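Local structure of probable transcriptional regulator, LysR family protein (Rhodococcus sp., 2QL3) at residues Glu103-Leu108 against Ala128-Tyr133. The protein probably acts as a LysR-family DNA-binding transcription factor, this chain being its C-terminal LysR substrate-binding domain without the DNA-binding part. Numbering follows the deposited sequence.
With PO4 (phosphate ion), chain M.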
loop_
_atom_site.group_PDB
_atom_site.type_symbol
_atom_site.label_atom_id
_atom_site.label_comp_id
_atom_site.label_asym_id
_atom_site.label_seq_id
_atom_site.Cartn_x
_atom_site.Cartn_y
_atom_site.Cartn_z
ATOM N N GLU A 103 9.993 6.743 -24.326
ATOM C CA GLU A 103 10.681 7.968 -23.950
ATOM C C GLU A 103 9.962 8.810 -22.864
ATOM O O GLU A 103 10.451 9.859 -22.495
ATOM C CB GLU A 103 11.076 8.798 -25.196
ATOM C CG GLU A 103 12.193 8.113 -26.071
ATOM C CD GLU A 103 13.597 8.103 -25.383
ATOM O OE1 GLU A 103 14.259 9.190 -25.337
ATOM O OE2 GLU A 103 14.046 7.026 -24.892
ATOM N N HIS A 104 8.817 8.339 -22.358
ATOM C CA HIS A 104 8.095 9.041 -21.268
ATOM C C HIS A 104 8.536 8.431 -19.939
ATOM O O HIS A 104 8.838 7.220 -19.885
ATOM C CB HIS A 104 6.590 8.844 -21.411
ATOM C CG HIS A 104 5.982 9.593 -22.547
ATOM N ND1 HIS A 104 5.842 9.048 -23.810
ATOM C CD2 HIS A 104 5.451 10.835 -22.609
ATOM C CE1 HIS A 104 5.288 9.942 -24.609
ATOM N NE2 HIS A 104 5.024 11.027 -23.901
ATOM N N PRO A 105 8.578 9.254 -18.858
ATOM C CA PRO A 105 9.091 8.792 -17.572
ATOM C C PRO A 105 8.186 7.720 -17.000
ATOM O O PRO A 105 6.985 7.889 -17.030
ATOM C CB PRO A 105 8.966 10.032 -16.654
ATOM C CG PRO A 105 8.207 11.017 -17.374
ATOM C CD PRO A 105 8.156 10.669 -18.824
HETATM N N MSE A 106 8.747 6.637 -16.471
HETATM C CA MSE A 106 7.930 5.627 -15.860
HETATM C C MSE A 106 7.973 5.694 -14.323
HETATM O O MSE A 106 8.976 6.070 -13.759
HETATM C CB MSE A 106 8.331 4.212 -16.384
HETATM C CG MSE A 106 7.432 3.066 -15.838
HETATM SE SE MSE A 106 8.437 1.388 -15.868
HETATM C CE MSE A 106 6.910 0.102 -15.543
ATOM N N VAL A 107 6.848 5.334 -13.674
ATOM C CA VAL A 107 6.751 5.099 -12.225
ATOM C C VAL A 107 6.730 3.567 -12.124
ATOM O O VAL A 107 5.814 2.917 -12.646
ATOM C CB VAL A 107 5.429 5.673 -11.599
ATOM C CG1 VAL A 107 5.309 5.306 -10.123
ATOM C CG2 VAL A 107 5.372 7.167 -11.723
ATOM N N LEU A 108 7.783 3.001 -11.545
ATOM C CA LEU A 108 7.963 1.554 -11.457
ATOM C C LEU A 108 7.507 1.024 -10.091
ATOM O O LEU A 108 7.956 1.491 -9.031
ATOM C CB LEU A 108 9.434 1.199 -11.703
ATOM C CG LEU A 108 9.879 -0.225 -11.452
ATOM C CD1 LEU A 108 9.386 -1.066 -12.561
ATOM C CD2 LEU A 108 11.413 -0.390 -11.355
ATOM N N ALA A 128 14.255 -0.418 -22.459
ATOM C CA ALA A 128 14.532 -0.365 -21.043
ATOM C C ALA A 128 13.869 0.941 -20.601
ATOM O O ALA A 128 14.153 2.006 -21.145
ATOM C CB ALA A 128 16.053 -0.322 -20.799
ATOM N N PRO A 129 12.915 0.856 -19.685
ATOM C CA PRO A 129 12.198 2.113 -19.394
ATOM C C PRO A 129 13.063 3.121 -18.626
ATOM O O PRO A 129 13.973 2.703 -17.861
ATOM C CB PRO A 129 11.059 1.663 -18.512
ATOM C CG PRO A 129 11.621 0.432 -17.800
ATOM C CD PRO A 129 12.417 -0.281 -18.886
ATOM N N ARG A 130 12.742 4.399 -18.828
ATOM C CA ARG A 130 13.303 5.527 -18.056
ATOM C C ARG A 130 12.499 5.666 -16.758
ATOM O O ARG A 130 11.424 6.258 -16.771
ATOM C CB ARG A 130 13.184 6.860 -18.819
ATOM C CG ARG A 130 13.663 6.885 -20.334
ATOM C CD ARG A 130 13.404 8.263 -21.017
ATOM N NE ARG A 130 13.737 9.376 -20.113
ATOM C CZ ARG A 130 12.871 10.231 -19.532
ATOM N NH1 ARG A 130 11.557 10.184 -19.771
ATOM N NH2 ARG A 130 13.326 11.169 -18.702
ATOM N N VAL A 131 13.032 5.129 -15.664
ATOM C CA VAL A 131 12.326 5.081 -14.389
ATOM C C VAL A 131 12.661 6.374 -13.641
ATOM O O VAL A 131 13.826 6.643 -13.249
ATOM C CB VAL A 131 12.664 3.808 -13.586
ATOM C CG1 VAL A 131 11.859 3.739 -12.282
ATOM C CG2 VAL A 131 12.393 2.566 -14.434
ATOM N N ALA A 132 11.650 7.224 -13.582
ATOM C CA ALA A 132 11.673 8.490 -12.833
ATOM C C ALA A 132 11.436 8.258 -11.336
ATOM O O ALA A 132 11.977 9.000 -10.481
ATOM C CB ALA A 132 10.607 9.428 -13.389
ATOM N N TYR A 133 10.626 7.256 -10.999
ATOM C CA TYR A 133 10.292 6.985 -9.608
ATOM C C TYR A 133 10.062 5.492 -9.411
ATOM O O TYR A 133 9.517 4.834 -10.272
ATOM C CB TYR A 133 9.045 7.783 -9.128
ATOM C CG TYR A 133 9.202 9.273 -9.248
ATOM C CD1 TYR A 133 9.932 9.993 -8.295
ATOM C CD2 TYR A 133 8.673 9.963 -10.360
ATOM C CE1 TYR A 133 10.138 11.396 -8.427
ATOM C CE2 TYR A 133 8.862 11.371 -10.513
ATOM C CZ TYR A 133 9.590 12.065 -9.514
ATOM O OH TYR A 133 9.788 13.418 -9.606
HETATM P P PO4 M . 16.877 4.490 -15.193
HETATM O O1 PO4 M . 17.925 3.392 -15.374
HETATM O O2 PO4 M . 16.367 4.396 -13.768
HETATM O O3 PO4 M . 17.463 5.876 -15.474
HETATM O O4 PO4 M . 15.698 4.307 -16.123
#
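Met-106 and Val-131 face each other as a parallel pair, and the backbone bonds around them tie 103-108 to 128-133. Met-106 N gives a nearly straight bond to Arg-130 O (2.7 Å, 172° at the hydrogen). Met-106 O accepts two N-H groups, from Ala-132 N at 2.9 Å, in the carbonyl plane, and from Tyr-133 N in a weak, longer bond. This double acceptance marks a beta bulge, where the register slips by one residue so that Val-107 pairs with Tyr-133. Beyond it, Leu-108 N meets Tyr-133 O at 2.8 Å.

Apolar contacts flank the backbone bonds. CG of Met-106 is anti to the backbone N (chi1 -176°) and the chain runs on extended, its selenium (the residue is selenomethionine) lying beside the Pro-129 ring, with Met-106 SE 3.7 Å from Pro-129 CB. Leu-108 CB touches Val-131 CG1 at 3.6 Å, while Pro-105 CB meets the methyl of Ala-132.

Among the polar side chains, the Arg-130 chain bends at chi3 (42°), and its NH1 comes to the backbone of 103-105, with His-104 CA at the edge of the guanidinium, in its plane. Arg-130 NH1 makes a weak bond to Glu-103 O (3.0 Å), and the same nitrogen packs against Pro-105 CD. The Glu-103 side chain crosses that of Arg-130 at about a right angle, its carboxylate not touching the guanidinium. On the outer side of 128-133, Val-131 N donates to O4 of a phosphate ion, probably from the crystallisation liquor (2.8 Å).

The pair is the parallel strand pair of a beta-alpha-beta unit in the LysR substrate-binding domain, of periplasmic-binding-protein type. Helix 114-125 provides the crossover, its Met-119 touching both Leu-108 and Pro-129, while Phe-144 of helix 138-147 packs against Val-107 and Tyr-133. Trp-151, joined by backbone hydrogen bonds to Pro-105 and Val-107, leads into strand 152-154.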